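Local coordinates for periplasmic binding protein/LacI transcriptional regulator (Burkholderia graminis C4D1M, PDB 5HQJ) that binds D-arabinose in its pyranose form between two lobes and probably serves as the sugar-capturing component of an ABC transporter, at residues 123-131 against 272-283; 248-257 against 301-311. One frame throughout, in Å; residues are numbered along the deposited sequence.

Interaction 1: 123-131 against 272-283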
ATOM      1  N   GLY A 123     -14.931   6.016  12.146  1.00 35.90           N
ATOM      2  CA  GLY A 123     -16.011   5.186  12.649  1.00 34.30           C
ATOM      3  C   GLY A 123     -16.194   3.928  11.833  1.00 32.56           C
ATOM      4  O   GLY A 123     -17.169   3.191  12.004  1.00 30.69           O
ATOM      5  N   ARG A 124     -15.254   3.679  10.930  1.00 33.82           N
ATOM      6  CA  ARG A 124     -15.316   2.482  10.090  1.00 30.16           C
ATOM      7  C   ARG A 124     -15.365   1.253  10.995  1.00 28.45           C
ATOM      8  O   ARG A 124     -14.835   1.273  12.106  1.00 32.86           O
ATOM      9  CB  ARG A 124     -14.128   2.430   9.121  1.00 26.54           C
ATOM     10  CG  ARG A 124     -12.832   1.839   9.663  1.00 24.35           C
ATOM     11  CD  ARG A 124     -12.184   2.637  10.805  1.00 25.62           C
ATOM     12  NE  ARG A 124     -10.905   2.018  11.142  1.00 27.04           N
ATOM     13  CZ  ARG A 124     -10.752   0.972  11.956  1.00 27.09           C
ATOM     14  NH1 ARG A 124     -11.798   0.420  12.571  1.00 30.30           N
ATOM     15  NH2 ARG A 124      -9.539   0.474  12.162  1.00 27.23           N
ATOM     16  N   SER A 125     -16.024   0.208  10.515  1.00 25.33           N
ATOM     17  CA  SER A 125     -16.250  -1.005  11.299  1.00 24.58           C
ATOM     18  C   SER A 125     -14.945  -1.717  11.594  1.00 31.19           C
ATOM     19  O   SER A 125     -14.755  -2.302  12.653  1.00 29.08           O
ATOM     20  CB  SER A 125     -17.201  -1.957  10.564  1.00 24.30           C
ATOM     21  OG  SER A 125     -16.662  -2.429   9.332  1.00 24.45           O
HETATM   22  N   MSE A 126     -14.045  -1.674  10.628  1.00 24.42           N
HETATM   23  CA  MSE A 126     -12.848  -2.479  10.696  1.00 22.44           C
HETATM   24  C   MSE A 126     -11.889  -2.104   9.576  1.00 25.19           C
HETATM   25  O   MSE A 126     -12.293  -1.498   8.581  1.00 23.27           O
HETATM   26  CB  MSE A 126     -13.195  -3.966  10.613  1.00 24.28           C
HETATM   27  CG  MSE A 126     -13.782  -4.372   9.298  1.00 17.71           C
HETATM   28 SE   MSE A 126     -14.381  -6.236   9.229  1.00 34.97          SE
HETATM   29  CE  MSE A 126     -12.653  -7.088   8.891  1.00 24.41           C
ATOM     30  N   TYR A 127     -10.624  -2.466   9.789  1.00 21.21           N
ATOM     31  CA  TYR A 127      -9.532  -2.327   8.833  1.00 16.34           C
ATOM     32  C   TYR A 127      -8.993  -3.675   8.400  1.00 18.64           C
ATOM     33  O   TYR A 127      -8.659  -4.533   9.238  1.00 21.81           O
ATOM     34  CB  TYR A 127      -8.409  -1.484   9.454  1.00 17.18           C
ATOM     35  CG  TYR A 127      -7.068  -1.569   8.724  1.00 18.28           C
ATOM     36  CD1 TYR A 127      -6.845  -0.865   7.559  1.00 25.04           C
ATOM     37  CD2 TYR A 127      -6.028  -2.342   9.220  1.00 21.95           C
ATOM     38  CE1 TYR A 127      -5.630  -0.949   6.909  1.00 16.31           C
ATOM     39  CE2 TYR A 127      -4.826  -2.433   8.569  1.00 18.36           C
ATOM     40  CZ  TYR A 127      -4.625  -1.720   7.411  1.00 21.42           C
ATOM     41  OH  TYR A 127      -3.413  -1.792   6.759  1.00 19.05           O
ATOM     42  N   ILE A 128      -8.914  -3.849   7.094  1.00 16.34           N
ATOM     43  CA  ILE A 128      -8.301  -5.003   6.498  1.00 17.55           C
ATOM     44  C   ILE A 128      -7.019  -4.611   5.776  1.00 20.78           C
ATOM     45  O   ILE A 128      -7.054  -3.936   4.744  1.00 16.93           O
ATOM     46  CB  ILE A 128      -9.252  -5.664   5.487  1.00 18.15           C
ATOM     47  CG1 ILE A 128     -10.572  -6.019   6.184  1.00 17.16           C
ATOM     48  CG2 ILE A 128      -8.603  -6.872   4.809  1.00 19.22           C
ATOM     49  CD1 ILE A 128     -11.676  -6.397   5.213  1.00 20.08           C
ATOM     50  N   GLY A 129      -5.880  -5.059   6.268  1.00 18.35           N
ATOM     51  CA  GLY A 129      -4.658  -4.734   5.570  1.00 21.34           C
ATOM     52  C   GLY A 129      -3.389  -5.181   6.255  1.00 19.98           C
ATOM     53  O   GLY A 129      -3.397  -5.984   7.199  1.00 14.60           O
ATOM     54  N   THR A 130      -2.285  -4.660   5.739  1.00 18.11           N
ATOM     55  CA  THR A 130      -0.958  -4.935   6.261  1.00 17.91           C
ATOM     56  C   THR A 130      -0.776  -4.265   7.613  1.00 10.43           C
ATOM     57  O   THR A 130      -1.374  -3.221   7.899  1.00 15.47           O
ATOM     58  CB  THR A 130       0.105  -4.428   5.259  1.00 15.73           C
ATOM     59  OG1 THR A 130      -0.143  -5.106   4.040  1.00 13.19           O
ATOM     60  CG2 THR A 130       1.490  -4.693   5.726  1.00 14.88           C
ATOM     61  N   ASN A 131       0.060  -4.889   8.447  1.00 14.26           N
ATOM     62  CA  ASN A 131       0.574  -4.234   9.649  1.00 16.95           C
ATOM     63  C   ASN A 131       1.768  -3.441   9.200  1.00 19.38           C
ATOM     64  O   ASN A 131       2.853  -3.981   9.039  1.00 15.36           O
ATOM     65  CB  ASN A 131       0.973  -5.236  10.726  1.00 26.52           C
ATOM     66  CG  ASN A 131       1.455  -4.562  12.000  1.00 41.65           C
ATOM     67  OD1 ASN A 131       1.827  -3.376  12.003  1.00 20.87           O
ATOM     68  ND2 ASN A 131       1.450  -5.316  13.095  1.00 56.02           N
HETATM   69  N   MSE A 272      -7.146  -8.695   0.377  1.00 12.28           N
HETATM   70  CA  MSE A 272      -7.813  -7.504   0.913  1.00 12.37           C
HETATM   71  C   MSE A 272      -9.145  -7.212   0.214  1.00 16.00           C
HETATM   72  O   MSE A 272     -10.151  -6.953   0.871  1.00 13.01           O
HETATM   73  CB  MSE A 272      -6.919  -6.257   0.810  1.00 11.96           C
HETATM   74  CG  MSE A 272      -5.692  -6.229   1.720  1.00 12.83           C
HETATM   75 SE   MSE A 272      -4.768  -4.587   1.307  1.00 21.15          SE
HETATM   76  CE  MSE A 272      -2.950  -5.216   1.539  1.00 14.13           C
ATOM     77  N   GLY A 273      -9.158  -7.223  -1.111  1.00 12.92           N
ATOM     78  CA  GLY A 273     -10.377  -6.890  -1.845  1.00 14.54           C
ATOM     79  C   GLY A 273     -11.445  -7.937  -1.637  1.00 15.53           C
ATOM     80  O   GLY A 273     -12.644  -7.649  -1.479  1.00 15.66           O
ATOM     81  N   SER A 274     -11.020  -9.197  -1.617  1.00 13.52           N
ATOM     82  CA  SER A 274     -11.946 -10.273  -1.369  1.00 19.05           C
ATOM     83  C   SER A 274     -12.602 -10.180   0.019  1.00 15.96           C
ATOM     84  O   SER A 274     -13.833 -10.244   0.177  1.00 15.29           O
ATOM     85  CB  SER A 274     -11.189 -11.600  -1.503  1.00 18.63           C
ATOM     86  OG  SER A 274     -12.104 -12.643  -1.551  1.00 25.34           O
ATOM     87  N   LEU A 275     -11.761 -10.046   1.038  1.00 14.07           N
ATOM     88  CA  LEU A 275     -12.253  -9.875   2.411  1.00 14.34           C
ATOM     89  C   LEU A 275     -13.087  -8.625   2.563  1.00 14.44           C
ATOM     90  O   LEU A 275     -14.091  -8.636   3.269  1.00 17.55           O
ATOM     91  CB  LEU A 275     -11.087  -9.818   3.392  1.00 15.88           C
ATOM     92  CG  LEU A 275     -10.356 -11.146   3.577  1.00 17.64           C
ATOM     93  CD1 LEU A 275      -9.154 -10.864   4.417  1.00 18.70           C
ATOM     94  CD2 LEU A 275     -11.243 -12.278   4.201  1.00 20.81           C
ATOM     95  N   ALA A 276     -12.696  -7.554   1.890  1.00 16.54           N
ATOM     96  CA  ALA A 276     -13.475  -6.312   2.001  1.00 14.16           C
ATOM     97  C   ALA A 276     -14.929  -6.551   1.570  1.00 20.84           C
ATOM     98  O   ALA A 276     -15.878  -6.157   2.258  1.00 19.82           O
ATOM     99  CB  ALA A 276     -12.857  -5.232   1.189  1.00 17.43           C
ATOM    100  N   VAL A 277     -15.121  -7.203   0.431  1.00 17.60           N
ATOM    101  CA  VAL A 277     -16.481  -7.465  -0.034  1.00 16.27           C
ATOM    102  C   VAL A 277     -17.201  -8.463   0.867  1.00 16.49           C
ATOM    103  O   VAL A 277     -18.347  -8.232   1.289  1.00 19.64           O
ATOM    104  CB  VAL A 277     -16.476  -7.961  -1.491  1.00 17.92           C
ATOM    105  CG1 VAL A 277     -17.828  -8.446  -1.883  1.00 17.74           C
ATOM    106  CG2 VAL A 277     -16.042  -6.831  -2.429  1.00 19.12           C
ATOM    107  N   ASP A 278     -16.535  -9.569   1.199  1.00 19.46           N
ATOM    108  CA  ASP A 278     -17.116 -10.557   2.079  1.00 21.33           C
ATOM    109  C   ASP A 278     -17.548 -10.017   3.444  1.00 27.00           C
ATOM    110  O   ASP A 278     -18.640 -10.347   3.921  1.00 24.21           O
ATOM    111  CB  ASP A 278     -16.134 -11.703   2.252  1.00 20.97           C
ATOM    112  CG  ASP A 278     -16.197 -12.693   1.103  1.00 32.82           C
ATOM    113  OD1 ASP A 278     -17.266 -12.794   0.452  1.00 29.31           O
ATOM    114  OD2 ASP A 278     -15.186 -13.370   0.874  1.00 35.43           O
ATOM    115  N   HIS A 279     -16.733  -9.165   4.061  1.00 19.01           N
ATOM    116  CA  HIS A 279     -17.138  -8.568   5.320  1.00 21.90           C
ATOM    117  C   HIS A 279     -18.193  -7.476   5.133  1.00 25.38           C
ATOM    118  O   HIS A 279     -19.070  -7.319   5.980  1.00 22.69           O
ATOM    119  CB  HIS A 279     -15.908  -8.058   6.055  1.00 16.00           C
ATOM    120  CG  HIS A 279     -15.159  -9.163   6.730  1.00 16.05           C
ATOM    121  ND1 HIS A 279     -15.553  -9.696   7.949  1.00 21.42           N
ATOM    122  CD2 HIS A 279     -14.095  -9.890   6.325  1.00 17.99           C
ATOM    123  CE1 HIS A 279     -14.725 -10.672   8.276  1.00 19.25           C
ATOM    124  NE2 HIS A 279     -13.823 -10.807   7.314  1.00 20.99           N
ATOM    125  N   LEU A 280     -18.153  -6.752   4.020  1.00 25.44           N
ATOM    126  CA  LEU A 280     -19.230  -5.804   3.770  1.00 26.71           C
ATOM    127  C   LEU A 280     -20.549  -6.572   3.679  1.00 32.37           C
ATOM    128  O   LEU A 280     -21.539  -6.224   4.333  1.00 27.91           O
ATOM    129  CB  LEU A 280     -18.976  -5.007   2.498  1.00 22.60           C
ATOM    130  CG  LEU A 280     -18.092  -3.755   2.620  1.00 25.56           C
ATOM    131  CD1 LEU A 280     -18.010  -3.030   1.280  1.00 19.56           C
ATOM    132  CD2 LEU A 280     -18.590  -2.788   3.701  1.00 20.63           C
ATOM    133  N   VAL A 281     -20.566  -7.642   2.893  1.00 28.15           N
ATOM    134  CA  VAL A 281     -21.795  -8.395   2.707  1.00 29.16           C
ATOM    135  C   VAL A 281     -22.296  -8.958   4.037  1.00 41.80           C
ATOM    136  O   VAL A 281     -23.491  -8.917   4.335  1.00 30.25           O
ATOM    137  CB  VAL A 281     -21.620  -9.557   1.700  1.00 24.15           C
ATOM    138  CG1 VAL A 281     -22.870 -10.431   1.694  1.00 22.02           C
ATOM    139  CG2 VAL A 281     -21.338  -9.020   0.310  1.00 28.52           C
ATOM    140  N   ALA A 282     -21.385  -9.490   4.840  1.00 32.63           N
ATOM    141  CA  ALA A 282     -21.775 -10.063   6.117  1.00 23.14           C
ATOM    142  C   ALA A 282     -22.339  -9.005   7.069  1.00 31.79           C
ATOM    143  O   ALA A 282     -23.248  -9.292   7.851  1.00 38.65           O
ATOM    144  CB  ALA A 282     -20.603 -10.754   6.748  1.00 28.85           C
ATOM    145  N   GLN A 283     -21.794  -7.794   7.012  1.00 33.59           N
ATOM    146  CA  GLN A 283     -22.266  -6.711   7.866  1.00 33.30           C
ATOM    147  C   GLN A 283     -23.624  -6.219   7.379  1.00 36.14           C
ATOM    148  O   GLN A 283     -24.530  -6.005   8.176  1.00 41.98           O
ATOM    149  CB  GLN A 283     -21.257  -5.568   7.898  1.00 25.57           C
ATOM    150  CG  GLN A 283     -19.957  -5.908   8.689  1.00 27.85           C
ATOM    151  CD  GLN A 283     -18.886  -4.833   8.535  1.00 36.12           C
ATOM    152  OE1 GLN A 283     -19.163  -3.743   8.039  1.00 48.15           O
ATOM    153  NE2 GLN A 283     -17.654  -5.144   8.943  1.00 51.65           N
TER
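Met126 and Ile128 meet the flank of helix 272-283. Met126 is a selenomethionine. Its methyl CE lies over one face of the His279 imidazole, 3.9 Å from the ring centroid and 8° off the normal, a CH-pi contact. SE sits obliquely to the same ring. The bend at chi3 (-81°) turns CE onto that face. Ile128 CD1 reaches 3.9 Å from Leu275 CB and also touches the backbone where Leu275 joins Ala276. Its CG2 packs 4.0 Å from Met272 CA. Ser125 adds a polar contact: Gln283 NE2 donates to its OG at 2.9 Å, with a bent N-H...O angle of 135°. Here the parallel sheet of one lobe of the periplasmic binding protein fold meets a covering helix, and strand 127-129 runs nearly antiparallel to the helix. Met272 CE makes van der Waals contact with Thr130 OG1 at 3.8 Å, and the Met272 side chain lies about 6 Å from the bound arabinose. Thr130 OG1 itself is hydrogen-bonded to Gln267, a residue of the sugar pocket. Farther out, Glu288 holds both His279 ND1 and Gln283 NE2, fixing the imidazole and the amide that face Met126 and Ser125.

Interaction 2: 248-257 against 301-311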
ATOM      1  N   ASP A 248       4.667  -5.962  -5.866  1.00 14.70           N
ATOM      2  CA  ASP A 248       5.194  -6.893  -6.875  1.00 11.14           C
ATOM      3  C   ASP A 248       4.756  -6.498  -8.279  1.00 16.09           C
ATOM      4  O   ASP A 248       4.518  -7.363  -9.118  1.00 15.89           O
ATOM      5  CB  ASP A 248       4.762  -8.352  -6.588  1.00 13.49           C
ATOM      6  CG  ASP A 248       3.316  -8.631  -6.985  1.00 14.93           C
ATOM      7  OD1 ASP A 248       2.515  -7.686  -6.860  1.00 17.79           O
ATOM      8  OD2 ASP A 248       2.995  -9.773  -7.398  1.00 15.02           O
ATOM      9  N   LEU A 249       4.671  -5.193  -8.523  1.00 18.52           N
ATOM     10  CA  LEU A 249       4.510  -4.652  -9.883  1.00 25.64           C
ATOM     11  C   LEU A 249       5.492  -5.279 -10.853  1.00 21.67           C
ATOM     12  O   LEU A 249       6.626  -5.536 -10.473  1.00 16.77           O
ATOM     13  CB  LEU A 249       4.759  -3.154  -9.899  1.00 40.04           C
ATOM     14  CG  LEU A 249       3.649  -2.164  -9.632  1.00 53.90           C
ATOM     15  CD1 LEU A 249       3.044  -2.394  -8.262  1.00 78.57           C
ATOM     16  CD2 LEU A 249       4.274  -0.777  -9.773  1.00 20.68           C
ATOM     17  N   PRO A 250       5.080  -5.514 -12.123  1.00 25.38           N
ATOM     18  CA  PRO A 250       5.986  -6.228 -13.036  1.00 25.73           C
ATOM     19  C   PRO A 250       7.406  -5.636 -13.133  1.00 13.81           C
ATOM     20  O   PRO A 250       8.386  -6.345 -13.185  1.00 22.22           O
ATOM     21  CB  PRO A 250       5.255  -6.128 -14.376  1.00 24.47           C
ATOM     22  CG  PRO A 250       3.804  -6.098 -13.986  1.00 25.04           C
ATOM     23  CD  PRO A 250       3.755  -5.283 -12.726  1.00 31.16           C
ATOM     24  N   ASP A 251       7.501  -4.311 -13.109  1.00 16.08           N
ATOM     25  CA  ASP A 251       8.801  -3.627 -13.135  1.00 15.36           C
ATOM     26  C   ASP A 251       9.673  -3.954 -11.919  1.00 16.89           C
ATOM     27  O   ASP A 251      10.911  -4.057 -12.007  1.00 16.70           O
ATOM     28  CB  ASP A 251       8.615  -2.104 -13.222  1.00 26.84           C
ATOM     29  CG  ASP A 251       8.199  -1.643 -14.607  1.00 66.08           C
ATOM     30  OD1 ASP A 251       8.634  -2.256 -15.600  1.00 44.83           O
ATOM     31  OD2 ASP A 251       7.437  -0.661 -14.698  1.00107.19           O
ATOM     32  N   THR A 252       9.019  -4.100 -10.780  1.00 17.07           N
ATOM     33  CA  THR A 252       9.691  -4.452  -9.538  1.00 17.03           C
ATOM     34  C   THR A 252      10.215  -5.899  -9.597  1.00 14.60           C
ATOM     35  O   THR A 252      11.371  -6.198  -9.232  1.00 17.12           O
ATOM     36  CB  THR A 252       8.711  -4.274  -8.346  1.00 16.28           C
ATOM     37  OG1 THR A 252       8.227  -2.931  -8.302  1.00 16.65           O
ATOM     38  CG2 THR A 252       9.391  -4.571  -7.056  1.00 19.47           C
ATOM     39  N   LEU A 253       9.346  -6.798 -10.063  1.00 15.21           N
ATOM     40  CA  LEU A 253       9.743  -8.171 -10.279  1.00 11.99           C
ATOM     41  C   LEU A 253      10.867  -8.246 -11.310  1.00 19.71           C
ATOM     42  O   LEU A 253      11.819  -8.986 -11.120  1.00 14.66           O
ATOM     43  CB  LEU A 253       8.545  -8.981 -10.715  1.00 13.62           C
ATOM     44  CG  LEU A 253       7.523  -9.281  -9.634  1.00 18.77           C
ATOM     45  CD1 LEU A 253       6.374  -9.982 -10.312  1.00 17.65           C
ATOM     46  CD2 LEU A 253       8.127 -10.156  -8.541  1.00 20.20           C
ATOM     47  N   LYS A 254      10.786  -7.440 -12.372  1.00 15.60           N
ATOM     48  CA  LYS A 254      11.868  -7.446 -13.364  1.00 23.90           C
ATOM     49  C   LYS A 254      13.149  -6.947 -12.705  1.00 21.45           C
ATOM     50  O   LYS A 254      14.244  -7.488 -12.916  1.00 17.51           O
ATOM     51  CB  LYS A 254      11.527  -6.584 -14.580  1.00 35.04           C
ATOM     52  CG  LYS A 254      12.570  -6.688 -15.684  1.00 57.84           C
ATOM     53  CD  LYS A 254      12.232  -5.829 -16.893  1.00 75.22           C
ATOM     54  CE  LYS A 254      13.336  -5.904 -17.942  1.00 94.07           C
ATOM     55  NZ  LYS A 254      13.862  -7.292 -18.135  1.00 93.86           N
ATOM     56  N   GLY A 255      13.021  -5.928 -11.870  1.00 18.29           N
ATOM     57  CA  GLY A 255      14.191  -5.422 -11.167  1.00 24.21           C
ATOM     58  C   GLY A 255      14.834  -6.467 -10.265  1.00 16.97           C
ATOM     59  O   GLY A 255      16.058  -6.531 -10.134  1.00 14.76           O
ATOM     60  N   LEU A 256      14.001  -7.267  -9.610  1.00 17.52           N
ATOM     61  CA  LEU A 256      14.473  -8.336  -8.748  1.00 11.97           C
ATOM     62  C   LEU A 256      15.160  -9.440  -9.578  1.00 21.45           C
ATOM     63  O   LEU A 256      16.240  -9.944  -9.217  1.00 17.75           O
ATOM     64  CB  LEU A 256      13.288  -8.903  -7.944  1.00 19.69           C
ATOM     65  CG  LEU A 256      13.508  -9.931  -6.835  1.00 20.59           C
ATOM     66  CD1 LEU A 256      14.408  -9.372  -5.704  1.00 18.67           C
ATOM     67  CD2 LEU A 256      12.131 -10.422  -6.307  1.00 18.70           C
ATOM     68  N   LYS A 257      14.507  -9.815 -10.673  1.00 20.30           N
ATOM     69  CA  LYS A 257      15.097 -10.716 -11.663  1.00 24.00           C
ATOM     70  C   LYS A 257      16.478 -10.232 -12.111  1.00 32.93           C
ATOM     71  O   LYS A 257      17.435 -11.004 -12.122  1.00 26.86           O
ATOM     72  CB  LYS A 257      14.189 -10.836 -12.899  1.00 22.98           C
ATOM     73  CG  LYS A 257      13.858 -12.265 -13.314  1.00 48.78           C
ATOM     74  CD  LYS A 257      13.276 -12.313 -14.724  1.00 69.33           C
ATOM     75  CE  LYS A 257      12.443 -13.573 -14.961  1.00102.10           C
ATOM     76  NZ  LYS A 257      10.968 -13.310 -14.930  1.00109.24           N
ATOM     77  N   VAL A 301      10.042 -11.359  -0.217  1.00 12.59           N
ATOM     78  CA  VAL A 301      10.303 -12.052  -1.478  1.00 15.00           C
ATOM     79  C   VAL A 301      11.647 -11.637  -2.015  1.00 16.90           C
ATOM     80  O   VAL A 301      11.969 -10.444  -2.107  1.00 15.93           O
ATOM     81  CB  VAL A 301       9.217 -11.769  -2.508  1.00 12.58           C
ATOM     82  CG1 VAL A 301       9.565 -12.410  -3.861  1.00 13.39           C
ATOM     83  CG2 VAL A 301       7.866 -12.329  -1.994  1.00 18.79           C
ATOM     84  N   THR A 302      12.423 -12.649  -2.358  1.00 14.80           N
ATOM     85  CA  THR A 302      13.690 -12.480  -3.049  1.00 13.71           C
ATOM     86  C   THR A 302      13.627 -13.229  -4.363  1.00 19.64           C
ATOM     87  O   THR A 302      12.620 -13.859  -4.678  1.00 19.15           O
ATOM     88  CB  THR A 302      14.882 -13.008  -2.237  1.00 18.47           C
ATOM     89  OG1 THR A 302      14.883 -14.445  -2.254  1.00 20.06           O
ATOM     90  CG2 THR A 302      14.866 -12.490  -0.794  1.00 16.22           C
ATOM     91  N   LYS A 303      14.721 -13.181  -5.112  1.00 18.84           N
ATOM     92  CA  LYS A 303      14.831 -13.926  -6.364  1.00 27.87           C
ATOM     93  C   LYS A 303      14.469 -15.399  -6.153  1.00 20.95           C
ATOM     94  O   LYS A 303      13.917 -16.047  -7.056  1.00 22.75           O
ATOM     95  CB  LYS A 303      16.255 -13.792  -6.933  1.00 40.19           C
ATOM     96  CG  LYS A 303      16.355 -14.049  -8.417  1.00 72.48           C
ATOM     97  CD  LYS A 303      17.674 -13.549  -8.989  1.00 78.85           C
ATOM     98  CE  LYS A 303      17.567 -13.357 -10.489  1.00 81.87           C
ATOM     99  NZ  LYS A 303      17.194 -14.578 -11.256  1.00 82.81           N
ATOM    100  N   ASP A 304      14.729 -15.916  -4.959  1.00 18.74           N
ATOM    101  CA  ASP A 304      14.623 -17.365  -4.724  1.00 23.53           C
ATOM    102  C   ASP A 304      13.202 -17.830  -4.554  1.00 24.13           C
ATOM    103  O   ASP A 304      12.897 -18.987  -4.863  1.00 23.96           O
ATOM    104  CB  ASP A 304      15.421 -17.775  -3.483  1.00 31.03           C
ATOM    105  CG  ASP A 304      16.906 -17.554  -3.644  1.00 48.62           C
ATOM    106  OD1 ASP A 304      17.357 -17.403  -4.798  1.00 35.68           O
ATOM    107  OD2 ASP A 304      17.620 -17.528  -2.620  1.00 86.22           O
ATOM    108  N   ASN A 305      12.324 -16.967  -4.056  1.00 19.27           N
ATOM    109  CA  ASN A 305      10.910 -17.356  -3.877  1.00 20.09           C
ATOM    110  C   ASN A 305       9.932 -16.464  -4.634  1.00 11.07           C
ATOM    111  O   ASN A 305       8.794 -16.307  -4.232  1.00 14.88           O
ATOM    112  CB  ASN A 305      10.527 -17.375  -2.383  1.00 17.16           C
ATOM    113  CG  ASN A 305      10.611 -16.010  -1.732  1.00 19.43           C
ATOM    114  OD1 ASN A 305      11.300 -15.150  -2.226  1.00 16.77           O
ATOM    115  ND2 ASN A 305       9.886 -15.807  -0.639  1.00 23.04           N
HETATM  116  N   MSE A 306      10.348 -15.924  -5.773  0.52 12.87           N
HETATM  117  CA  MSE A 306       9.535 -14.903  -6.420  0.52 15.41           C
HETATM  118  C   MSE A 306       8.419 -15.473  -7.295  0.52 13.60           C
HETATM  119  O   MSE A 306       7.613 -14.732  -7.837  0.52 20.60           O
HETATM  120  CB  MSE A 306      10.418 -13.961  -7.243  0.52 17.58           C
HETATM  121  CG  MSE A 306      10.933 -14.537  -8.543  0.52 12.40           C
HETATM  122 SE   MSE A 306      11.907 -13.148  -9.495  0.52 85.82          SE
HETATM  123  CE  MSE A 306      13.099 -14.307 -10.473  0.52 21.76           C
ATOM    124  N   THR A 307       8.356 -16.792  -7.442  0.52 13.60           N
ATOM    125  CA  THR A 307       7.251 -17.400  -8.200  0.52 16.19           C
ATOM    126  C   THR A 307       6.181 -18.040  -7.333  0.52 21.75           C
ATOM    127  O   THR A 307       5.125 -18.437  -7.842  0.52 23.35           O
ATOM    128  CB  THR A 307       7.723 -18.511  -9.160  0.52 21.68           C
ATOM    129  OG1 THR A 307       7.975 -19.708  -8.413  0.52 20.00           O
ATOM    130  CG2 THR A 307       8.961 -18.101  -9.935  0.52 22.29           C
ATOM    131  N   SER A 308       6.450 -18.172  -6.040  1.00 15.44           N
ATOM    132  CA  SER A 308       5.590 -19.004  -5.195  1.00 19.84           C
ATOM    133  C   SER A 308       4.814 -18.235  -4.129  1.00 18.56           C
ATOM    134  O   SER A 308       4.002 -18.827  -3.413  1.00 25.34           O
ATOM    135  CB  SER A 308       6.434 -20.104  -4.518  1.00 20.20           C
ATOM    136  OG  SER A 308       7.541 -19.580  -3.784  1.00 14.83           O
ATOM    137  N   TYR A 309       5.053 -16.929  -3.985  1.00 14.37           N
ATOM    138  CA  TYR A 309       4.297 -16.146  -3.043  1.00 14.83           C
ATOM    139  C   TYR A 309       2.901 -15.955  -3.634  1.00 20.32           C
ATOM    140  O   TYR A 309       2.708 -16.034  -4.856  1.00 17.85           O
ATOM    141  CB  TYR A 309       4.946 -14.759  -2.756  1.00 15.99           C
ATOM    142  CG  TYR A 309       4.948 -13.852  -3.985  1.00 16.83           C
ATOM    143  CD1 TYR A 309       5.962 -13.910  -4.928  1.00 12.53           C
ATOM    144  CD2 TYR A 309       3.877 -12.997  -4.242  1.00 16.13           C
ATOM    145  CE1 TYR A 309       5.928 -13.139  -6.046  1.00 18.76           C
ATOM    146  CE2 TYR A 309       3.844 -12.207  -5.366  1.00 17.69           C
ATOM    147  CZ  TYR A 309       4.869 -12.290  -6.274  1.00 18.34           C
ATOM    148  OH  TYR A 309       4.844 -11.522  -7.419  1.00 18.37           O
ATOM    149  N   THR A 310       1.953 -15.679  -2.758  1.00 13.32           N
ATOM    150  CA  THR A 310       0.583 -15.330  -3.177  1.00 20.72           C
ATOM    151  C   THR A 310       0.087 -14.078  -2.449  1.00 17.87           C
ATOM    152  O   THR A 310       0.723 -13.588  -1.488  1.00 12.33           O
ATOM    153  CB  THR A 310      -0.401 -16.482  -2.952  1.00 26.55           C
ATOM    154  OG1 THR A 310      -0.531 -16.774  -1.553  1.00 20.56           O
ATOM    155  CG2 THR A 310       0.070 -17.714  -3.704  1.00 29.71           C
ATOM    156  N   LYS A 311      -1.024 -13.530  -2.953  1.00 15.18           N
ATOM    157  CA  LYS A 311      -1.515 -12.197  -2.562  1.00 16.06           C
ATOM    158  C   LYS A 311      -2.944 -12.199  -2.030  1.00 14.27           C
ATOM    159  O   LYS A 311      -3.411 -13.225  -1.507  1.00 13.86           O
ATOM    160  CB  LYS A 311      -1.417 -11.233  -3.767  1.00 12.94           C
ATOM    161  CG  LYS A 311       0.027 -10.980  -4.139  1.00 15.99           C
ATOM    162  CD  LYS A 311       0.239  -9.957  -5.259  1.00 16.04           C
ATOM    163  CE  LYS A 311      -0.169 -10.532  -6.614  1.00 11.38           C
ATOM    164  NZ  LYS A 311       0.150  -9.614  -7.741  1.00 17.09           N
ATOM    165  OXT LYS A 311      -3.646 -11.163  -2.101  1.00 14.19           O
TER
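One carboxylate oxygen, Asp248 OD2, is gripped by two side chains close to the C terminus. Tyr309 OH donates to Asp248 OD2 at 2.5 Å, a short bond on the anti lone pair. Lys311 NZ takes the syn lone pair of Asp248 OD2 at 2.9 Å in a salt bridge, with a weak second bond to OD1. In this periplasmic binding protein fold, the C-terminal tail after strand 299-301 runs past helix 250-258 in the lobe whose mixed sheet includes that strand. The Asp248 carboxylate stands nearly upright to the Tyr309 ring, their planes 81° apart, and OD2 lies at the ring edge. Lys311 NZ stands between two acids, since it also makes a salt bridge to Asp44 of helix 42-56. Shared in this way, the lysine probably offsets only part of the charge on each carboxylate. Asp248 follows the pocket residue Asp247, but its own side chain is about 9 Å from the arabinose. Leu253 CD1 packs 3.6 Å from Tyr309 OH. Farther along the helix, Leu256 packs on the tail. With CG opposite the backbone N (chi1 -173°), its branches swing over Thr302 and Val301, and Leu256 CD2 comes 4.1 Å from Val301 CG1. Within the tail, Thr302 OG1 accepts from Asp304 N, an ST turn. Asn305 OD1 takes the N-H of Thr302 in its carbonyl plane, 2.7 Å from Thr302 N.

From the N terminus, the chain first meets 123-131, which adds strand 127-129 to the parallel sheet of one lobe. It then builds most of the second lobe and reaches 248-257. Next comes 272-283, which closes interaction 1 over 140 intervening residues and brings the chain back to the first lobe. The tail 301-311 closes interaction 2 over 43 residues. The two loops cross, because the segments alternate along the chain. Interaction 1 ties a helix to the parallel sheet. Interaction 2 ties the C-terminal tail to helix 250-258 beside the mixed sheet. Their centres are 26 Å apart, and their nearest atoms come within about 5 Å without touching.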